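Long-range contacts in putative N-acetylneuraminate lyase ([Ruminococcus] gnavus ATCC 29149, PDB 6RB7), which belongs to the dihydrodipicolinate synthetase family, whose members fold as alpha/beta barrels, and is assembled here from four subunits: residues E217-N222 with G235-I240; P43-C48 with E58-L63; L146-I151 with A179-L184; L252-C257 with K268-C273. One frame throughout, in Å; residues are numbered along the deposited sequence.

Contact 1 (E217-N222 with G235-I240); sequences EYIIFN and GAEGAI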
loop_
_atom_site.group_PDB
_atom_site.type_symbol
_atom_site.label_atom_id
_atom_site.label_comp_id
_atom_site.label_asym_id
_atom_site.label_seq_id
_atom_site.Cartn_x
_atom_site.Cartn_y
_atom_site.Cartn_z
ATOM N N GLU A 217 27.929 -17.089 -8.035
ATOM C CA GLU A 217 28.886 -16.500 -7.066
ATOM C C GLU A 217 28.159 -15.696 -6.002
ATOM O O GLU A 217 28.863 -15.097 -5.180
ATOM C CB GLU A 217 29.896 -15.615 -7.766
ATOM C CG GLU A 217 30.788 -16.449 -8.656
ATOM C CD GLU A 217 32.072 -15.729 -8.960
ATOM O OE1 GLU A 217 31.997 -14.686 -9.633
ATOM O OE2 GLU A 217 33.105 -16.183 -8.501
ATOM N N TYR A 218 26.827 -15.785 -5.913
ATOM C CA TYR A 218 26.048 -15.079 -4.890
ATOM C C TYR A 218 25.088 -16.059 -4.269
ATOM O O TYR A 218 24.770 -17.098 -4.868
ATOM C CB TYR A 218 25.296 -13.890 -5.515
ATOM C CG TYR A 218 26.202 -12.829 -6.052
ATOM C CD1 TYR A 218 26.800 -12.959 -7.299
ATOM C CD2 TYR A 218 26.453 -11.686 -5.324
ATOM C CE1 TYR A 218 27.637 -11.981 -7.790
ATOM C CE2 TYR A 218 27.277 -10.687 -5.813
ATOM C CZ TYR A 218 27.874 -10.837 -7.047
ATOM O OH TYR A 218 28.720 -9.880 -7.527
ATOM N N ILE A 219 24.719 -15.776 -3.032
ATOM C CA ILE A 219 23.750 -16.591 -2.279
ATOM C C ILE A 219 22.569 -15.719 -1.883
ATOM O O ILE A 219 22.734 -14.563 -1.449
ATOM C CB ILE A 219 24.380 -17.281 -1.054
ATOM C CG1 ILE A 219 23.372 -18.194 -0.381
ATOM C CG2 ILE A 219 24.970 -16.282 -0.070
ATOM C CD1 ILE A 219 23.991 -19.155 0.600
ATOM N N ILE A 220 21.378 -16.286 -2.057
ATOM C CA ILE A 220 20.142 -15.684 -1.528
ATOM C C ILE A 220 19.700 -16.505 -0.318
ATOM O O ILE A 220 19.683 -17.755 -0.395
ATOM C CB ILE A 220 19.018 -15.586 -2.573
ATOM C CG1 ILE A 220 19.538 -15.081 -3.922
ATOM C CG2 ILE A 220 17.901 -14.742 -2.002
ATOM C CD1 ILE A 220 20.231 -13.729 -3.880
ATOM N N PHE A 221 19.434 -15.833 0.777
ATOM C CA PHE A 221 18.913 -16.483 1.984
ATOM C C PHE A 221 17.399 -16.302 2.063
ATOM O O PHE A 221 16.898 -15.177 1.883
ATOM C CB PHE A 221 19.498 -15.941 3.267
ATOM C CG PHE A 221 21.004 -15.923 3.366
ATOM C CD1 PHE A 221 21.736 -14.909 2.785
ATOM C CD2 PHE A 221 21.685 -16.958 4.007
ATOM C CE1 PHE A 221 23.110 -14.859 2.932
ATOM C CE2 PHE A 221 23.060 -16.934 4.092
ATOM C CZ PHE A 221 23.763 -15.896 3.552
ATOM N N ASN A 222 16.666 -17.381 2.281
ATOM C CA ASN A 222 15.208 -17.263 2.492
ATOM C C ASN A 222 14.954 -16.642 3.875
ATOM O O ASN A 222 15.371 -17.240 4.906
ATOM C CB ASN A 222 14.548 -18.626 2.423
ATOM C CG ASN A 222 13.044 -18.511 2.571
ATOM O OD1 ASN A 222 12.383 -18.297 1.582
ATOM N ND2 ASN A 222 12.524 -18.610 3.806
ATOM N N GLY A 235 15.610 -21.183 -5.475
ATOM C CA GLY A 235 17.006 -20.744 -5.647
ATOM C C GLY A 235 17.694 -20.166 -4.427
ATOM O O GLY A 235 18.882 -19.816 -4.558
ATOM N N ALA A 236 17.029 -20.047 -3.289
ATOM C CA ALA A 236 17.714 -19.632 -2.056
ATOM C C ALA A 236 18.501 -20.839 -1.543
ATOM O O ALA A 236 17.890 -21.838 -1.181
ATOM C CB ALA A 236 16.732 -19.156 -1.000
ATOM N N GLU A 237 19.809 -20.746 -1.421
ATOM C CA GLU A 237 20.637 -21.851 -0.890
ATOM C C GLU A 237 20.913 -21.655 0.604
ATOM O O GLU A 237 21.431 -22.554 1.233
ATOM C CB GLU A 237 21.957 -21.879 -1.658
ATOM C CG GLU A 237 21.751 -22.215 -3.143
ATOM C CD GLU A 237 22.922 -21.647 -3.983
ATOM O OE1 GLU A 237 23.204 -20.302 -4.112
ATOM O OE2 GLU A 237 23.612 -22.549 -4.500
ATOM N N GLY A 238 20.569 -20.501 1.136
ATOM C CA GLY A 238 20.642 -20.243 2.584
ATOM C C GLY A 238 19.285 -19.892 3.149
ATOM O O GLY A 238 18.321 -19.728 2.408
ATOM N N ALA A 239 19.224 -19.828 4.457
ATOM C CA ALA A 239 17.978 -19.616 5.189
ATOM C C ALA A 239 18.296 -18.963 6.521
ATOM O O ALA A 239 19.081 -19.553 7.295
ATOM C CB ALA A 239 17.262 -20.911 5.356
ATOM N N ILE A 240 17.756 -17.764 6.749
ATOM C CA ILE A 240 17.945 -16.997 8.006
ATOM C C ILE A 240 16.547 -16.743 8.550
ATOM O O ILE A 240 15.742 -16.088 7.847
ATOM C CB ILE A 240 18.736 -15.707 7.810
ATOM C CG1 ILE A 240 20.151 -15.996 7.329
ATOM C CG2 ILE A 240 18.714 -14.883 9.081
ATOM C CD1 ILE A 240 20.945 -14.766 6.848
HETATM O O HOH W 1 25.875 -19.729 -3.943
HETATM O O HOH W 2 21.116 -18.821 -3.403
#
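Strands 219-222 and 238-240 run parallel, their short axes 4.0 Å apart at closest approach and inclined by 41°, with Phe-221 level with Gly-238 and Asn-222 with Ala-239. Three backbone bonds join them: Gly-238 N to Ile-220 O (3.3 Å), Asn-222 N to Gly-238 O (2.9 Å) and Ile-240 N to Asn-222 O (3.1 Å). Beside this pairing, Phe-221 turns one ring face to Ile-240, whose CD1 lies 3.9 Å from the ring centroid in a CH-pi contact, 21° off the normal and displaced toward the rim. The same ring passes close to Gly-238, with Phe-221 CD2 3.7 Å from Gly-238 CA. Ile-219 holds CG1 anti to its backbone N (chi1 -175°), which carries CD1 to 3.7 Å from Gly-238 N. Before the pairing begins, two waters lie between the chains. One accepts from Ile-220 N and Glu-237 N and has Gly-235 O and Glu-237 OE1 in reach as acceptors; the other has Tyr-218 O and Glu-237 OE1 in reach. Glu-237 OE1 thus faces both waters and also forms a salt bridge with Lys-211. Gly-235 ends the preceding helix in a Schellman motif. Both Phe-221 and Ile-240 touch Ile-110 of strand 108-112 inside the barrel, whereas Asn-222 and Ala-236 pack on Ile-207 of helix 204-214 outside it. Strand 219-222, helix 228-234 and strand 238-241 form a beta-alpha-beta crossover unit, the repeating element of a TIM barrel.

Contact 2 (P43-C48 with E58-L63); sequences PAFYAC and EGVQGL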
loop_
_atom_site.group_PDB
_atom_site.type_symbol
_atom_site.label_atom_id
_atom_site.label_comp_id
_atom_site.label_asym_id
_atom_site.label_seq_id
_atom_site.Cartn_x
_atom_site.Cartn_y
_atom_site.Cartn_z
ATOM N N PRO A 43 19.890 -19.705 12.117
ATOM C CA PRO A 43 18.949 -18.977 12.948
ATOM C C PRO A 43 19.359 -17.549 13.268
ATOM O O PRO A 43 20.531 -17.271 13.492
ATOM C CB PRO A 43 18.951 -19.772 14.263
ATOM C CG PRO A 43 19.402 -21.165 13.857
ATOM C CD PRO A 43 20.440 -20.905 12.783
ATOM N N ALA A 44 18.388 -16.642 13.325
ATOM C CA ALA A 44 18.574 -15.341 13.986
ATOM C C ALA A 44 18.812 -15.575 15.468
ATOM O O ALA A 44 18.089 -16.322 16.129
ATOM C CB ALA A 44 17.394 -14.448 13.768
ATOM N N PHE A 45 19.851 -14.960 15.971
ATOM C CA PHE A 45 20.236 -14.999 17.385
ATOM C C PHE A 45 19.368 -14.035 18.175
ATOM O O PHE A 45 19.209 -12.865 17.781
ATOM C CB PHE A 45 21.700 -14.622 17.491
ATOM C CG PHE A 45 22.356 -14.999 18.802
ATOM C CD1 PHE A 45 22.882 -16.268 18.959
ATOM C CD2 PHE A 45 22.467 -14.079 19.823
ATOM C CE1 PHE A 45 23.483 -16.611 20.153
ATOM C CE2 PHE A 45 23.065 -14.426 21.021
ATOM C CZ PHE A 45 23.574 -15.709 21.186
ATOM N N TYR A 46 18.775 -14.485 19.270
ATOM C CA TYR A 46 17.880 -13.628 20.078
ATOM C C TYR A 46 18.681 -12.715 21.009
ATOM O O TYR A 46 19.848 -12.993 21.364
ATOM C CB TYR A 46 16.903 -14.488 20.885
ATOM C CG TYR A 46 16.120 -15.454 20.041
ATOM C CD1 TYR A 46 15.443 -15.010 18.916
ATOM C CD2 TYR A 46 16.124 -16.819 20.291
ATOM C CE1 TYR A 46 14.745 -15.891 18.109
ATOM C CE2 TYR A 46 15.407 -17.699 19.515
ATOM C CZ TYR A 46 14.730 -17.243 18.396
ATOM O OH TYR A 46 13.998 -18.116 17.612
ATOM N N ALA A 47 18.034 -11.621 21.404
ATOM C CA ALA A 47 18.527 -10.741 22.489
ATOM C C ALA A 47 18.468 -11.492 23.806
ATOM O O ALA A 47 17.398 -11.971 24.174
ATOM C CB ALA A 47 17.780 -9.443 22.549
ATOM N N CYS A 48 19.592 -11.570 24.515
ATOM C CA CYS A 48 19.691 -12.279 25.810
ATOM C C CYS A 48 19.936 -11.237 26.895
ATOM O O CYS A 48 21.038 -10.608 26.910
ATOM C CB CYS A 48 20.832 -13.271 25.777
ATOM S SG CYS A 48 20.629 -14.567 24.531
ATOM N N GLU A 58 26.552 -14.008 30.094
ATOM C CA GLU A 58 26.322 -15.450 30.369
ATOM C C GLU A 58 25.133 -15.961 29.536
ATOM O O GLU A 58 25.223 -17.091 29.017
ATOM C CB GLU A 58 26.092 -15.663 31.871
ATOM C CG GLU A 58 27.250 -15.104 32.702
ATOM C CD GLU A 58 27.088 -13.727 33.355
ATOM O OE1 GLU A 58 26.742 -12.681 32.662
ATOM O OE2 GLU A 58 27.329 -13.690 34.582
ATOM N N GLY A 59 24.078 -15.166 29.391
ATOM C CA GLY A 59 22.916 -15.532 28.558
ATOM C C GLY A 59 23.294 -15.685 27.113
ATOM O O GLY A 59 22.891 -16.670 26.469
ATOM N N VAL A 60 24.086 -14.745 26.600
ATOM C CA VAL A 60 24.558 -14.813 25.188
ATOM C C VAL A 60 25.399 -16.084 24.999
ATOM O O VAL A 60 25.223 -16.818 24.009
ATOM C CB VAL A 60 25.326 -13.547 24.784
ATOM C CG1 VAL A 60 25.999 -13.737 23.422
ATOM C CG2 VAL A 60 24.475 -12.300 24.807
ATOM N N GLN A 61 26.320 -16.370 25.931
ATOM C CA GLN A 61 27.168 -17.558 25.770
ATOM C C GLN A 61 26.292 -18.816 25.812
ATOM O O GLN A 61 26.532 -19.722 25.010
ATOM C CB GLN A 61 28.267 -17.555 26.832
ATOM C CG GLN A 61 29.255 -16.446 26.663
ATOM C CD GLN A 61 30.346 -16.507 27.706
ATOM O OE1 GLN A 61 30.561 -17.563 28.334
ATOM N NE2 GLN A 61 30.974 -15.361 27.940
ATOM N N GLY A 62 25.286 -18.840 26.680
ATOM C CA GLY A 62 24.350 -19.971 26.796
ATOM C C GLY A 62 23.647 -20.242 25.476
ATOM O O GLY A 62 23.563 -21.390 25.011
ATOM N N LEU A 63 23.101 -19.177 24.883
ATOM C CA LEU A 63 22.364 -19.356 23.618
ATOM C C LEU A 63 23.312 -19.753 22.480
ATOM O O LEU A 63 22.929 -20.569 21.629
ATOM C CB LEU A 63 21.568 -18.089 23.296
ATOM C CG LEU A 63 20.656 -18.220 22.080
ATOM C CD1 LEU A 63 19.569 -19.262 22.281
ATOM C CD2 LEU A 63 20.038 -16.879 21.743
#
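Leu-63 lays its CD2 methyl over the middle of the Phe-45 ring, 3.7 Å from the centroid and only 10° off the ring normal, a nearly vertical CH-pi contact. The two side chains approach from opposite directions, and Leu-63 CB and CG continue the overlap along the CE1-CZ side. In the plane of the ring, Val-60 O meets the edge 3.5 Å from Phe-45 CZ; this carbonyl also accepts from Thr-64 OG1. Having CG anti to the backbone N (chi1 -163°) swings the phenyl group toward the helix, where Val-60 CG1 sits 3.8 Å from Phe-45 CZ. The CD2 methyl of Leu-63 is also enclosed by the loop itself: Tyr-46 N and Cys-48 SG each lie 3.7 Å from it. Cys-48 leans on the first turns of helix 57-70, its CB 3.9 Å from Val-60 CG2, close to where Gly-59 brings the helix backbone near. The contact is mostly apolar packing with backbone polar atoms at its margins, the loop that follows strand 41-43 being folded back on helix 57-70. Val-99 of helix 89-103 touches both Phe-45 and Val-60, while helix 287-299 packs against Tyr-46, whose hydroxyl bonds to Gly-242 O just beyond strand 238-241.

Contact 3 (L146-I151 with A179-L184); sequences LPEYAI and ALTQNL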
loop_
_atom_site.group_PDB
_atom_site.type_symbol
_atom_site.label_atom_id
_atom_site.label_comp_id
_atom_site.label_asym_id
_atom_site.label_seq_id
_atom_site.Cartn_x
_atom_site.Cartn_y
_atom_site.Cartn_z
ATOM N N LEU A 146 14.787 6.775 1.438
ATOM C CA LEU A 146 15.911 7.437 0.768
ATOM C C LEU A 146 16.047 6.916 -0.645
ATOM O O LEU A 146 15.705 5.776 -0.962
ATOM C CB LEU A 146 17.169 7.242 1.612
ATOM C CG LEU A 146 17.121 7.830 3.015
ATOM C CD1 LEU A 146 18.496 7.701 3.665
ATOM C CD2 LEU A 146 16.650 9.268 2.980
ATOM N N PRO A 147 16.610 7.748 -1.536
ATOM C CA PRO A 147 16.833 7.326 -2.901
ATOM C C PRO A 147 17.877 6.225 -3.001
ATOM O O PRO A 147 18.707 6.032 -2.128
ATOM C CB PRO A 147 17.303 8.569 -3.648
ATOM C CG PRO A 147 17.618 9.572 -2.573
ATOM C CD PRO A 147 16.992 9.132 -1.278
ATOM N N GLU A 148 17.838 5.513 -4.132
ATOM C CA GLU A 148 18.724 4.338 -4.281
ATOM C C GLU A 148 20.198 4.745 -4.133
ATOM O O GLU A 148 20.985 3.959 -3.584
ATOM C CB GLU A 148 18.510 3.665 -5.639
ATOM C CG GLU A 148 17.154 2.999 -5.805
ATOM C CD GLU A 148 17.008 2.175 -7.093
ATOM O OE1 GLU A 148 17.933 2.139 -7.902
ATOM O OE2 GLU A 148 15.961 1.573 -7.296
ATOM N N TYR A 149 20.620 5.902 -4.644
ATOM C CA TYR A 149 22.045 6.292 -4.520
ATOM C C TYR A 149 22.425 6.462 -3.048
ATOM O O TYR A 149 23.585 6.158 -2.677
ATOM C CB TYR A 149 22.412 7.543 -5.335
ATOM C CG TYR A 149 21.473 8.712 -5.180
ATOM C CD1 TYR A 149 21.637 9.638 -4.178
ATOM C CD2 TYR A 149 20.449 8.914 -6.097
ATOM C CE1 TYR A 149 20.772 10.710 -4.045
ATOM C CE2 TYR A 149 19.607 9.998 -6.001
ATOM C CZ TYR A 149 19.762 10.891 -4.967
ATOM O OH TYR A 149 18.934 11.978 -4.890
ATOM N N ALA A 150 21.510 6.929 -2.200
ATOM C CA ALA A 150 21.769 7.105 -0.756
ATOM C C ALA A 150 21.824 5.743 -0.059
ATOM O O ALA A 150 22.623 5.545 0.868
ATOM C CB ALA A 150 20.749 8.005 -0.125
ATOM N N ILE A 151 20.962 4.823 -0.475
ATOM C CA ILE A 151 20.977 3.442 0.086
ATOM C C ILE A 151 22.313 2.774 -0.258
ATOM O O ILE A 151 22.968 2.178 0.631
ATOM C CB ILE A 151 19.780 2.633 -0.401
ATOM C CG1 ILE A 151 18.469 3.293 -0.018
ATOM C CG2 ILE A 151 19.891 1.218 0.172
ATOM C CD1 ILE A 151 17.220 2.684 -0.597
ATOM N N ALA A 179 12.871 -0.943 -0.935
ATOM C CA ALA A 179 13.251 -2.271 -1.452
ATOM C C ALA A 179 14.630 -2.246 -2.079
ATOM O O ALA A 179 15.041 -1.258 -2.710
ATOM C CB ALA A 179 12.203 -2.721 -2.460
ATOM N N LEU A 180 15.280 -3.409 -2.049
ATOM C CA LEU A 180 16.355 -3.737 -2.976
ATOM C C LEU A 180 15.755 -3.997 -4.344
ATOM O O LEU A 180 15.219 -5.070 -4.588
ATOM C CB LEU A 180 17.159 -4.939 -2.480
ATOM C CG LEU A 180 18.302 -5.333 -3.411
ATOM C CD1 LEU A 180 19.387 -4.269 -3.447
ATOM C CD2 LEU A 180 18.885 -6.671 -2.989
ATOM N N THR A 181 15.845 -3.010 -5.222
ATOM C CA THR A 181 15.377 -3.161 -6.616
ATOM C C THR A 181 16.429 -3.894 -7.444
ATOM O O THR A 181 17.602 -3.966 -7.055
ATOM C CB THR A 181 15.119 -1.807 -7.235
ATOM O OG1 THR A 181 16.327 -1.036 -7.253
ATOM C CG2 THR A 181 14.018 -1.084 -6.499
ATOM N N GLN A 182 16.044 -4.340 -8.645
ATOM C CA GLN A 182 17.047 -4.978 -9.530
ATOM C C GLN A 182 18.172 -3.999 -9.861
ATOM O O GLN A 182 19.344 -4.397 -9.828
ATOM C CB GLN A 182 16.405 -5.544 -10.804
ATOM C CG GLN A 182 15.738 -6.923 -10.629
ATOM C CD GLN A 182 16.285 -7.941 -9.642
ATOM O OE1 GLN A 182 17.472 -8.373 -9.636
ATOM N NE2 GLN A 182 15.364 -8.351 -8.793
ATOM N N ASN A 183 17.869 -2.723 -10.101
ATOM C CA ASN A 183 18.888 -1.710 -10.461
ATOM C C ASN A 183 19.825 -1.492 -9.266
ATOM O O ASN A 183 21.051 -1.349 -9.461
ATOM C CB ASN A 183 18.285 -0.368 -10.851
ATOM C CG ASN A 183 17.667 -0.386 -12.234
ATOM O OD1 ASN A 183 17.879 -1.312 -13.006
ATOM N ND2 ASN A 183 16.917 0.655 -12.564
ATOM N N LEU A 184 19.273 -1.420 -8.042
ATOM C CA LEU A 184 20.135 -1.200 -6.866
ATOM C C LEU A 184 21.020 -2.426 -6.657
ATOM O O LEU A 184 22.187 -2.259 -6.273
ATOM C CB LEU A 184 19.269 -0.866 -5.658
ATOM C CG LEU A 184 20.004 -0.655 -4.349
ATOM C CD1 LEU A 184 21.138 0.324 -4.392
ATOM C CD2 LEU A 184 18.996 -0.250 -3.280
#
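Glu-148 reaches across to Thr-181 as an extended chain, CG anti to its own carbonyl carbon (chi1 -68°) and straight beyond, so that OE2 takes a short 2.6 Å hydrogen bond from Thr-181 OG1. The hydroxyl arrives well above the carboxylate plane. Thr-181 holds OG1 between its backbone N and carbonyl carbon (chi1 61°), and from there the same oxygen accepts from Leu-184 N at 3.1 Å and 158°, the capping bond of helix 182-188. One hydroxyl therefore gives and receives, binding the glutamate to the first turn of the helix; a negative charge beside this N-terminus would probably be favoured. Glu-148 OE1 rests 3.9 Å from Asn-183 CB. Next to the polar pair, Leu-184 runs alongside the glutamate, pointing back toward helix 148-160: its CD1 lies 3.7 Å from Glu-148 O, and its CD2 is 3.9 Å from Ile-151 CG2, the two apolar side chains lying roughly perpendicular to each other. The contact joins the beginnings of helices 148-160 and 182-188, with Leu-184 also packed on Ala-152 and Trp-155. Tyr-149 of the former helix stacks on His-284 of a second subunit, while Leu-180 and Gln-182 adjoin helix 204-214.

Contact 4 (L252-C257 with K268-C273); sequences LKLDEC and KIQYAC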
loop_
_atom_site.group_PDB
_atom_site.type_symbol
_atom_site.label_atom_id
_atom_site.label_comp_id
_atom_site.label_asym_id
_atom_site.label_seq_id
_atom_site.Cartn_x
_atom_site.Cartn_y
_atom_site.Cartn_z
ATOM N N LEU A 252 16.336 -28.043 10.398
ATOM C CA LEU A 252 17.418 -28.899 9.853
ATOM C C LEU A 252 16.827 -30.091 9.109
ATOM O O LEU A 252 17.313 -30.415 8.010
ATOM C CB LEU A 252 18.343 -29.325 10.996
ATOM C CG LEU A 252 19.253 -28.208 11.517
ATOM C CD1 LEU A 252 19.858 -28.594 12.866
ATOM C CD2 LEU A 252 20.328 -27.853 10.482
ATOM N N LYS A 253 15.799 -30.700 9.676
ATOM C CA LYS A 253 15.176 -31.878 9.031
ATOM C C LYS A 253 14.430 -31.458 7.763
ATOM O O LYS A 253 14.505 -32.173 6.768
ATOM C CB LYS A 253 14.261 -32.593 10.014
ATOM C CG LYS A 253 13.764 -33.932 9.470
ATOM C CD LYS A 253 14.875 -34.955 9.401
ATOM C CE LYS A 253 14.355 -36.290 8.907
ATOM N NZ LYS A 253 15.426 -37.327 8.962
ATOM N N LEU A 254 13.787 -30.300 7.784
ATOM C CA LEU A 254 13.128 -29.748 6.568
ATOM C C LEU A 254 14.173 -29.595 5.481
ATOM O O LEU A 254 13.931 -30.021 4.349
ATOM C CB LEU A 254 12.485 -28.420 6.947
ATOM C CG LEU A 254 11.777 -27.649 5.854
ATOM C CD1 LEU A 254 10.823 -28.485 5.043
ATOM C CD2 LEU A 254 11.044 -26.480 6.455
ATOM N N ASP A 255 15.309 -28.995 5.799
ATOM C CA ASP A 255 16.366 -28.739 4.803
ATOM C C ASP A 255 16.900 -30.071 4.273
ATOM O O ASP A 255 17.156 -30.184 3.060
ATOM C CB ASP A 255 17.448 -27.860 5.402
ATOM C CG ASP A 255 18.169 -27.009 4.399
ATOM O OD1 ASP A 255 17.538 -26.661 3.399
ATOM O OD2 ASP A 255 19.358 -26.751 4.627
ATOM N N GLU A 256 17.052 -31.064 5.144
ATOM C CA GLU A 256 17.507 -32.418 4.721
ATOM C C GLU A 256 16.503 -33.000 3.723
ATOM O O GLU A 256 16.932 -33.511 2.650
ATOM C CB GLU A 256 17.648 -33.309 5.959
ATOM C CG GLU A 256 18.170 -34.683 5.643
ATOM C CD GLU A 256 18.032 -35.618 6.840
ATOM O OE1 GLU A 256 16.969 -36.233 6.984
ATOM O OE2 GLU A 256 18.916 -35.602 7.684
ATOM N N CYS A 257 15.214 -32.890 3.984
ATOM C CA CYS A 257 14.173 -33.392 3.060
ATOM C C CYS A 257 14.247 -32.647 1.730
ATOM O O CYS A 257 14.168 -33.308 0.664
ATOM C CB CYS A 257 12.780 -33.274 3.630
ATOM S SG CYS A 257 12.499 -34.331 5.071
ATOM N N LYS A 268 5.130 -31.881 5.188
ATOM C CA LYS A 268 4.653 -32.208 6.553
ATOM C C LYS A 268 5.356 -31.335 7.591
ATOM O O LYS A 268 4.678 -30.812 8.525
ATOM C CB LYS A 268 4.808 -33.696 6.859
ATOM C CG LYS A 268 3.841 -34.568 6.059
ATOM C CD LYS A 268 3.923 -36.028 6.439
ATOM C CE LYS A 268 2.794 -36.837 5.830
ATOM N NZ LYS A 268 3.026 -37.053 4.383
ATOM N N ILE A 269 6.679 -31.207 7.463
ATOM C CA ILE A 269 7.455 -30.438 8.453
ATOM C C ILE A 269 7.106 -28.949 8.338
ATOM O O ILE A 269 6.902 -28.289 9.343
ATOM C CB ILE A 269 8.950 -30.726 8.327
ATOM C CG1 ILE A 269 9.229 -32.216 8.590
ATOM C CG2 ILE A 269 9.702 -29.840 9.310
ATOM C CD1 ILE A 269 10.608 -32.637 8.211
ATOM N N GLN A 270 7.088 -28.434 7.102
ATOM C CA GLN A 270 6.746 -27.010 6.875
ATOM C C GLN A 270 5.387 -26.703 7.511
ATOM O O GLN A 270 5.224 -25.632 8.184
ATOM C CB GLN A 270 6.750 -26.686 5.394
ATOM C CG GLN A 270 6.443 -25.212 5.107
ATOM C CD GLN A 270 7.661 -24.368 5.335
ATOM O OE1 GLN A 270 8.619 -24.452 4.541
ATOM N NE2 GLN A 270 7.649 -23.530 6.394
ATOM N N TYR A 271 4.405 -27.578 7.315
ATOM C CA TYR A 271 3.052 -27.308 7.847
ATOM C C TYR A 271 3.071 -27.319 9.377
ATOM O O TYR A 271 2.404 -26.512 9.999
ATOM C CB TYR A 271 2.020 -28.276 7.268
ATOM C CG TYR A 271 1.486 -27.889 5.920
ATOM C CD1 TYR A 271 2.326 -27.518 4.871
ATOM C CD2 TYR A 271 0.139 -27.947 5.642
ATOM C CE1 TYR A 271 1.843 -27.195 3.624
ATOM C CE2 TYR A 271 -0.371 -27.608 4.398
ATOM C CZ TYR A 271 0.481 -27.223 3.386
ATOM O OH TYR A 271 -0.044 -26.927 2.158
ATOM N N ALA A 272 3.840 -28.222 9.976
ATOM C CA ALA A 272 3.951 -28.284 11.448
ATOM C C ALA A 272 4.652 -27.030 11.969
ATOM O O ALA A 272 4.167 -26.473 12.967
ATOM C CB ALA A 272 4.706 -29.515 11.851
ATOM N N CYS A 273 5.734 -26.615 11.320
ATOM C CA CYS A 273 6.439 -25.373 11.704
ATOM C C CYS A 273 5.466 -24.209 11.614
ATOM O O CYS A 273 5.421 -23.368 12.529
ATOM C CB CYS A 273 7.665 -25.084 10.851
ATOM S SG CYS A 273 8.995 -26.274 11.183
#
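The amide of Gln-270 has Leu-254 CD2 above its plane, lying over the oxygen at 3.7 Å from Gln-270 OE1, while its polar atoms are engaged elsewhere: OE1 accepts from Met-229 N, and NE2 donates to Asn-274 OD1 and Asp-225 O. These bonds fix how the amide is turned against the leucine methyl. The setting is an antiparallel helical hairpin, formed by helix 248-259 and helix 263-281, whose short axes approach to 9.6 Å with 152° between their directions. Between them Ile-269 divides its branches. Its CG2, anti to the backbone N, meets Leu-254 CB at 3.9 Å; CG1 stands beside the N (chi1 -61°) and carries CD1 to Lys-253 CG at 3.6 Å and Cys-257 SG at 4.0 Å. Phe-335 of helix 317-335 also packs on Ile-269, and Phe-228 touches both Leu-254 and Gln-270, so helix 317-335 and helix 228-234 both pack against the hairpin. The turn linking its two helices carries Ala-260, Gly-261 and Lys-262, which line the bicine pocket. Tyr-271, on the second helix, bonds to Ile-234 O of a third subunit. Lys-253, bent at chi2, leads its amine away from helix 263-281 to a salt bridge along its own helix, NZ lying 2.7 Å from Glu-256 OE1 on the syn lone pair.

How the contacts relate
From the N terminus the contacts close in series as 2, 3, 1 and 4; none nests within or crosses another. Contact 2 closes a short loop between the first barrel strand and helix 57-70. Contact 3 spans the longest interval, which includes strand 166-171, and draws two helix starts together on the outside of the barrel. Contact 1 closes a strand-helix-strand unit in the barrel wall, and its second strand pairs onward with strand 41-43, which leads into contact 2. Soon after strand 238-241 comes the helical hairpin of contact 4. Contacts 3 and 4 lie farthest apart, about 34 Å between centres, and each adjoins a different neighbouring subunit.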